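Local coordinates for protein MHC class I antigen (Anolis carolinensis, PDB 7CPO) that probably presents peptides to T cells, holding them in a groove formed by its first two domains in complex with beta2-microglobulin, at residues Ala82-Ala85 and Glu86-Asn89; Tyr88-Gly92 and Gly93-Phe97; Gly208-Pro212 and Lys213-Ile217. All coordinates share one frame; numbering follows the deposited sequence.

Contact 1 (Ala82-Ala85 and Glu86-Asn89); sequences ATLA and EYYN
Thr-83 and Tyr-87, one helical turn apart, point the same way, and the methyl of the threonine lies over one face of the tyrosine ring. Thr-83 CG2 is 3.8 Å from the centroid of the Tyr-87 ring and 18° off its normal, a CH-pi contact displaced toward the phenol end, where CG2 comes 3.6 Å from CZ. The threonine presents its methyl by setting CG2 anti to the backbone N, which leaves OG1 to make a weak hydrogen bond back to Asp-79 O. A beta-branched residue suits this place because one branch can serve the helix while the other meets the ring. Leu-84 approaches the same ring obliquely, with CD2 3.7 Å from CD2 of Tyr-87. That methyl also lies 4.1 Å from CE2 of Tyr-88, beside which the leucine runs in the same direction, so a single branch serves two aromatic neighbours.

Beneath the side chains the helix makes its last regular bonds, Tyr-87 N to Thr-83 O at 2.9 Å and Tyr-88 N to Leu-84 O. The oxygen of Leu-84 also sits in the plane of the Tyr-88 ring, at its edge. Tyr-88 then leaves helical angles, and Asn-89, with phi 45°, is the C-prime residue of a Schellman motif in which Asn-89 N reaches Glu-86 O at 2.8 Å and Gln-90 N turns back to Ala-85 O; asparagine accepts a positive phi more readily than most residues.

Tyr-87 OH is hydrogen-bonded to the backbone of the bound peptide, consistent with a role at one end of the class I groove. Helix 62-87 thus closes facing helix 141-149, whose Asn-143, Thr-144 and Lys-147 touch Tyr-87, while Leu-84 and both tyrosines rest on Tyr-124 of strand 122-128.

Contact 2 (Tyr88-Gly92 and Gly93-Phe97); sequences YNQSG and GLHTF
Gln-90 lays its amide nitrogen over one face of the His-95 imidazole, the two side chains crossing at a slant. NE2 of Gln-90 stands 3.3 Å from His-95 CE1 and is offset toward the rim rather than centred on the ring. The amide and ring planes are 18° apart, so the flat groups lie nearly parallel, and Gln-90 CD follows at 3.8 Å from CE1 of His-95. An extended glutamine suits the role: beyond CG its chain runs out straight, carrying a planar polar group far enough to meet the ring. On the histidine, CG takes the position anti to its own carbonyl carbon, which swings the imidazole back over the turn, where NE2 of His-95 lies 4.1 Å from Gly-92 C.

The turn itself depends on glycine. Gly-92 has phi 139° with psi 107°, where a CB would be jammed against the preceding carbonyl oxygen.

In the second shell, Asp-120 holds the histidine: its OD2 is hydrogen-bonded to His-95 ND1 while OD1 binds Thr-96 N, fixing ring and backbone together. Gln-90 NE2 makes a weak hydrogen bond with Tyr-119 OH, and the ring of Tyr-119 in turn meets that of Tyr-88. Leu-94 packs on Lys-34 and Thr-96 on Pro-33, both of the beta2-microglobulin chain.

The arrangement belongs to the class I peptide-binding platform, where this loop joins the helix of the alpha 1 half to the first strand of the alpha 2 half.

Contact 3 (Gly208-Pro212 and Lys213-Ile217); sequences GGFYP and KDIDI
Pro-212 O accepts a hydrogen bond from NE2 of His-265 and, like Lys-213 O, lies in the plane of the Phe-210 ring at its edge. Lys-213 O comes 3.5 Å from Phe-210 CE2, a place where the slightly positive rim of the ring suits a carbonyl oxygen.

The face of the same ring receives Ile-215. Ile-215 CD1 stands 3.7 Å from the centroid of Phe-210, only 10° off the normal, in a CH-pi contact, and the side chains cross at about a right angle. CG2 of Ile-215 adds a second touch, 3.8 Å from CE2 of Phe-210, so both branches of the isoleucine are used. With CG between backbone N and carbonyl carbon (chi1 58°), the Phe-210 ring lies alongside the chain that follows it, where Ile-215 can cover its face.

The peptide bond before Pro-212 is cis, which only proline adopts readily, and Pro-212 CB rests over the face of the Tyr-211 ring. A cis proline here is characteristic of immunoglobulin C1 domains.

Between strands 201-210 and 216-221 the chain passes from one sheet of the sandwich to the other; Phe-210 packs on Tyr-243 of strand 243-251, and Ile-215 on Val-207 and on Val-263 of strand 259-264.

In the fold
From the N terminus, helix 62-87 runs along the groove and contact 1 ends it. Contact 2 opens on Tyr-88 and Asn-89, the residues it shares with contact 1, and turns the chain into strand 96-105 of the eight-stranded floor; the centres are 7 Å apart. A probable hydrogen bond from Gln-90 N to Ala-85 O and packing of Leu-84 on Phe-97 join the two, so helix end, loop and floor form one unit. Contact 3 follows both in series, much later, in the immunoglobulin domain, with its centre about 43 Å from that of contact 1, and joins the two sheets of the sandwich. Contact 2 begins where contact 1 ends, and none encloses another.

Contact 1 (Ala82-Ala85 and Glu86-Asn89)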
loop_
_atom_site.group_PDB
_atom_site.type_symbol
_atom_site.label_atom_id
_atom_site.label_comp_id
_atom_site.label_asym_id
_atom_site.label_seq_id
_atom_site.Cartn_x
_atom_site.Cartn_y
_atom_site.Cartn_z
ATOM N N ALA A 82 15.831 -10.194 -18.051
ATOM C CA ALA A 82 16.790 -10.340 -19.145
ATOM C C ALA A 82 16.086 -10.578 -20.476
ATOM O O ALA A 82 16.491 -10.028 -21.506
ATOM C CB ALA A 82 17.765 -11.477 -18.855
ATOM N N THR A 83 15.032 -11.389 -20.477
ATOM C CA THR A 83 14.349 -11.709 -21.725
ATOM C C THR A 83 13.577 -10.508 -22.263
ATOM O O THR A 83 13.523 -10.297 -23.485
ATOM C CB THR A 83 13.417 -12.899 -21.507
ATOM O OG1 THR A 83 14.202 -14.066 -21.236
ATOM C CG2 THR A 83 12.552 -13.140 -22.718
ATOM N N LEU A 84 12.971 -9.712 -21.368
ATOM C CA LEU A 84 12.192 -8.560 -21.816
ATOM C C LEU A 84 13.072 -7.480 -22.418
ATOM O O LEU A 84 12.622 -6.737 -23.294
ATOM C CB LEU A 84 11.382 -7.961 -20.673
ATOM C CG LEU A 84 10.263 -8.903 -20.272
ATOM C CD1 LEU A 84 9.634 -8.451 -18.989
ATOM C CD2 LEU A 84 9.273 -8.968 -21.388
ATOM N N ALA A 85 14.306 -7.354 -21.938
ATOM C CA ALA A 85 15.256 -6.481 -22.608
ATOM C C ALA A 85 15.388 -6.867 -24.072
ATOM O O ALA A 85 15.370 -6.003 -24.953
ATOM C CB ALA A 85 16.610 -6.544 -21.906
ATOM N N GLU A 86 15.489 -8.169 -24.349
ATOM C CA GLU A 86 15.565 -8.628 -25.730
ATOM C C GLU A 86 14.262 -8.340 -26.474
ATOM O O GLU A 86 14.279 -7.743 -27.555
ATOM C CB GLU A 86 15.921 -10.118 -25.764
ATOM C CG GLU A 86 17.435 -10.376 -25.565
ATOM C CD GLU A 86 17.790 -11.775 -25.029
ATOM O OE1 GLU A 86 17.897 -11.953 -23.791
ATOM O OE2 GLU A 86 17.982 -12.698 -25.853
ATOM N N TYR A 87 13.121 -8.708 -25.879
ATOM C CA TYR A 87 11.819 -8.506 -26.521
ATOM C C TYR A 87 11.602 -7.056 -26.934
ATOM O O TYR A 87 11.051 -6.782 -28.009
ATOM C CB TYR A 87 10.693 -8.924 -25.578
ATOM C CG TYR A 87 10.445 -10.409 -25.435
ATOM C CD1 TYR A 87 11.101 -11.348 -26.230
ATOM C CD2 TYR A 87 9.528 -10.868 -24.498
ATOM C CE1 TYR A 87 10.841 -12.713 -26.079
ATOM C CE2 TYR A 87 9.264 -12.200 -24.349
ATOM C CZ TYR A 87 9.914 -13.117 -25.134
ATOM O OH TYR A 87 9.603 -14.433 -24.939
ATOM N N TYR A 88 11.980 -6.116 -26.071
ATOM C CA TYR A 88 11.866 -4.693 -26.348
ATOM C C TYR A 88 13.160 -4.116 -26.925
ATOM O O TYR A 88 13.241 -2.900 -27.142
ATOM C CB TYR A 88 11.454 -3.952 -25.074
ATOM C CG TYR A 88 10.016 -4.228 -24.671
ATOM C CD1 TYR A 88 8.960 -3.523 -25.245
ATOM C CD2 TYR A 88 9.712 -5.214 -23.731
ATOM C CE1 TYR A 88 7.641 -3.777 -24.887
ATOM C CE2 TYR A 88 8.391 -5.476 -23.367
ATOM C CZ TYR A 88 7.363 -4.756 -23.953
ATOM O OH TYR A 88 6.060 -5.012 -23.595
ATOM N N ASN A 89 14.150 -4.973 -27.206
ATOM C CA ASN A 89 15.434 -4.583 -27.799
ATOM C C ASN A 89 16.015 -3.334 -27.129
ATOM O O ASN A 89 16.247 -2.303 -27.768
ATOM C CB ASN A 89 15.303 -4.378 -29.309
ATOM C CG ASN A 89 16.642 -4.129 -29.971
ATOM O OD1 ASN A 89 16.898 -3.053 -30.500
ATOM N ND2 ASN A 89 17.532 -5.121 -29.894
#

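Contact 2 (Tyr88-Gly92 and Gly93-Phe97)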
loop_
_atom_site.group_PDB
_atom_site.type_symbol
_atom_site.label_atom_id
_atom_site.label_comp_id
_atom_site.label_asym_id
_atom_site.label_seq_id
_atom_site.Cartn_x
_atom_site.Cartn_y
_atom_site.Cartn_z
ATOM N N TYR A 88 11.980 -6.116 -26.071
ATOM C CA TYR A 88 11.866 -4.693 -26.348
ATOM C C TYR A 88 13.160 -4.116 -26.925
ATOM O O TYR A 88 13.241 -2.900 -27.142
ATOM C CB TYR A 88 11.454 -3.952 -25.074
ATOM C CG TYR A 88 10.016 -4.228 -24.671
ATOM C CD1 TYR A 88 8.960 -3.523 -25.245
ATOM C CD2 TYR A 88 9.712 -5.214 -23.731
ATOM C CE1 TYR A 88 7.641 -3.777 -24.887
ATOM C CE2 TYR A 88 8.391 -5.476 -23.367
ATOM C CZ TYR A 88 7.363 -4.756 -23.953
ATOM O OH TYR A 88 6.060 -5.012 -23.595
ATOM N N ASN A 89 14.150 -4.973 -27.206
ATOM C CA ASN A 89 15.434 -4.583 -27.799
ATOM C C ASN A 89 16.015 -3.334 -27.129
ATOM O O ASN A 89 16.247 -2.303 -27.768
ATOM C CB ASN A 89 15.303 -4.378 -29.309
ATOM C CG ASN A 89 16.642 -4.129 -29.971
ATOM O OD1 ASN A 89 16.898 -3.053 -30.500
ATOM N ND2 ASN A 89 17.532 -5.121 -29.894
ATOM N N GLN A 90 16.261 -3.439 -25.826
ATOM C CA GLN A 90 16.791 -2.339 -25.033
ATOM C C GLN A 90 18.200 -2.695 -24.574
ATOM O O GLN A 90 18.380 -3.654 -23.815
ATOM C CB GLN A 90 15.887 -2.058 -23.837
ATOM C CG GLN A 90 14.450 -1.776 -24.228
ATOM C CD GLN A 90 13.545 -1.664 -23.019
ATOM O OE1 GLN A 90 12.677 -0.795 -22.946
ATOM N NE2 GLN A 90 13.743 -2.554 -22.061
ATOM N N SER A 91 19.191 -1.919 -25.037
ATOM C CA SER A 91 20.586 -2.205 -24.703
ATOM C C SER A 91 20.779 -2.310 -23.197
ATOM O O SER A 91 21.562 -3.139 -22.723
ATOM C CB SER A 91 21.509 -1.131 -25.283
ATOM O OG SER A 91 21.027 -0.678 -26.536
ATOM N N GLY A 92 20.084 -1.485 -22.431
ATOM C CA GLY A 92 19.945 -1.809 -21.035
ATOM C C GLY A 92 20.060 -0.634 -20.105
ATOM O O GLY A 92 21.152 -0.106 -19.889
ATOM N N GLY A 93 18.940 -0.216 -19.541
ATOM C CA GLY A 93 18.999 0.709 -18.429
ATOM C C GLY A 93 18.509 0.059 -17.147
ATOM O O GLY A 93 18.694 -1.146 -16.938
ATOM N N LEU A 94 17.888 0.844 -16.275
ATOM C CA LEU A 94 17.213 0.304 -15.105
ATOM C C LEU A 94 15.773 -0.020 -15.483
ATOM O O LEU A 94 15.064 0.821 -16.046
ATOM C CB LEU A 94 17.261 1.289 -13.937
ATOM C CG LEU A 94 16.565 0.926 -12.622
ATOM C CD1 LEU A 94 17.195 1.751 -11.524
ATOM C CD2 LEU A 94 15.032 1.136 -12.634
ATOM N N HIS A 95 15.339 -1.232 -15.155
ATOM C CA HIS A 95 14.033 -1.716 -15.561
ATOM C C HIS A 95 13.370 -2.418 -14.387
ATOM O O HIS A 95 14.032 -2.834 -13.434
ATOM C CB HIS A 95 14.156 -2.652 -16.762
ATOM C CG HIS A 95 14.800 -2.009 -17.946
ATOM N ND1 HIS A 95 14.181 -1.015 -18.676
ATOM C CD2 HIS A 95 16.013 -2.196 -18.512
ATOM C CE1 HIS A 95 14.986 -0.629 -19.650
ATOM N NE2 HIS A 95 16.103 -1.331 -19.573
ATOM N N THR A 96 12.048 -2.551 -14.474
ATOM C CA THR A 96 11.240 -3.091 -13.392
ATOM C C THR A 96 10.323 -4.197 -13.902
ATOM O O THR A 96 9.734 -4.081 -14.975
ATOM C CB THR A 96 10.404 -1.989 -12.753
ATOM O OG1 THR A 96 11.284 -0.976 -12.273
ATOM C CG2 THR A 96 9.632 -2.529 -11.561
ATOM N N PHE A 97 10.194 -5.263 -13.124
ATOM C CA PHE A 97 9.194 -6.291 -13.372
ATOM C C PHE A 97 8.352 -6.488 -12.117
ATOM O O PHE A 97 8.897 -6.648 -11.023
ATOM C CB PHE A 97 9.847 -7.598 -13.782
ATOM C CG PHE A 97 8.908 -8.542 -14.442
ATOM C CD1 PHE A 97 8.511 -8.333 -15.753
ATOM C CD2 PHE A 97 8.400 -9.631 -13.750
ATOM C CE1 PHE A 97 7.623 -9.215 -16.376
ATOM C CE2 PHE A 97 7.522 -10.506 -14.361
ATOM C CZ PHE A 97 7.135 -10.302 -15.677
#

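Contact 3 (Gly208-Pro212 and Lys213-Ile217)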
loop_
_atom_site.group_PDB
_atom_site.type_symbol
_atom_site.label_atom_id
_atom_site.label_comp_id
_atom_site.label_asym_id
_atom_site.label_seq_id
_atom_site.Cartn_x
_atom_site.Cartn_y
_atom_site.Cartn_z
ATOM N N GLY A 208 -7.928 10.539 12.414
ATOM C CA GLY A 208 -6.818 9.617 12.541
ATOM C C GLY A 208 -7.140 8.506 13.514
ATOM O O GLY A 208 -8.100 8.585 14.286
ATOM N N GLY A 209 -6.315 7.460 13.469
ATOM C CA GLY A 209 -6.519 6.338 14.360
ATOM C C GLY A 209 -7.676 5.438 14.011
ATOM O O GLY A 209 -8.195 4.760 14.901
ATOM N N PHE A 210 -8.106 5.406 12.750
ATOM C CA PHE A 210 -9.279 4.628 12.379
ATOM C C PHE A 210 -8.871 3.358 11.636
ATOM O O PHE A 210 -7.820 3.298 10.985
ATOM C CB PHE A 210 -10.284 5.447 11.540
ATOM C CG PHE A 210 -9.733 6.029 10.235
ATOM C CD1 PHE A 210 -9.147 7.292 10.203
ATOM C CD2 PHE A 210 -9.870 5.340 9.031
ATOM C CE1 PHE A 210 -8.661 7.845 9.003
ATOM C CE2 PHE A 210 -9.393 5.882 7.834
ATOM C CZ PHE A 210 -8.778 7.136 7.824
ATOM N N TYR A 211 -9.709 2.324 11.775
ATOM C CA TYR A 211 -9.533 1.039 11.115
ATOM C C TYR A 211 -10.884 0.349 11.095
ATOM O O TYR A 211 -11.567 0.329 12.129
ATOM C CB TYR A 211 -8.506 0.150 11.825
ATOM C CG TYR A 211 -8.302 -1.157 11.110
ATOM C CD1 TYR A 211 -7.392 -1.261 10.048
ATOM C CD2 TYR A 211 -9.045 -2.283 11.455
ATOM C CE1 TYR A 211 -7.221 -2.450 9.363
ATOM C CE2 TYR A 211 -8.876 -3.482 10.778
ATOM C CZ TYR A 211 -7.962 -3.562 9.740
ATOM O OH TYR A 211 -7.800 -4.761 9.079
ATOM N N PRO A 212 -11.298 -0.235 9.968
ATOM C CA PRO A 212 -10.560 -0.349 8.700
ATOM C C PRO A 212 -10.426 0.948 7.886
ATOM O O PRO A 212 -10.821 2.022 8.340
ATOM C CB PRO A 212 -11.383 -1.386 7.919
ATOM C CG PRO A 212 -12.766 -1.265 8.470
ATOM C CD PRO A 212 -12.572 -0.977 9.941
ATOM N N LYS A 213 -9.887 0.810 6.668
ATOM C CA LYS A 213 -9.488 1.959 5.859
ATOM C C LYS A 213 -10.685 2.767 5.344
ATOM O O LYS A 213 -10.574 3.985 5.150
ATOM C CB LYS A 213 -8.618 1.463 4.699
ATOM C CG LYS A 213 -7.532 2.423 4.247
ATOM C CD LYS A 213 -6.807 1.945 2.979
ATOM C CE LYS A 213 -5.708 2.947 2.536
ATOM N NZ LYS A 213 -5.223 2.759 1.124
ATOM N N ASP A 214 -11.829 2.121 5.132
ATOM C CA ASP A 214 -12.960 2.770 4.481
ATOM C C ASP A 214 -13.595 3.811 5.398
ATOM O O ASP A 214 -13.913 3.525 6.557
ATOM C CB ASP A 214 -13.986 1.722 4.075
ATOM C CG ASP A 214 -15.159 2.313 3.330
ATOM O OD1 ASP A 214 -14.947 3.212 2.480
ATOM O OD2 ASP A 214 -16.301 1.880 3.610
ATOM N N ILE A 215 -13.799 5.019 4.873
ATOM C CA ILE A 215 -14.288 6.123 5.688
ATOM C C ILE A 215 -14.907 7.168 4.770
ATOM O O ILE A 215 -14.496 7.324 3.617
ATOM C CB ILE A 215 -13.150 6.710 6.566
ATOM C CG1 ILE A 215 -13.718 7.597 7.680
ATOM C CG2 ILE A 215 -12.095 7.428 5.719
ATOM C CD1 ILE A 215 -12.787 7.720 8.878
ATOM N N ASP A 216 -15.919 7.872 5.285
ATOM C CA ASP A 216 -16.587 8.949 4.562
ATOM C C ASP A 216 -16.439 10.223 5.384
ATOM O O ASP A 216 -17.006 10.338 6.475
ATOM C CB ASP A 216 -18.062 8.626 4.292
ATOM C CG ASP A 216 -18.596 9.302 3.009
ATOM O OD1 ASP A 216 -17.859 10.107 2.370
ATOM O OD2 ASP A 216 -19.764 9.025 2.643
ATOM N N ILE A 217 -15.660 11.160 4.864
ATOM C CA ILE A 217 -15.405 12.441 5.498
ATOM C C ILE A 217 -15.838 13.529 4.537
ATOM O O ILE A 217 -15.381 13.566 3.387
ATOM C CB ILE A 217 -13.922 12.614 5.852
ATOM C CG1 ILE A 217 -13.411 11.381 6.602
ATOM C CG2 ILE A 217 -13.707 13.933 6.618
ATOM C CD1 ILE A 217 -11.921 11.391 6.790
#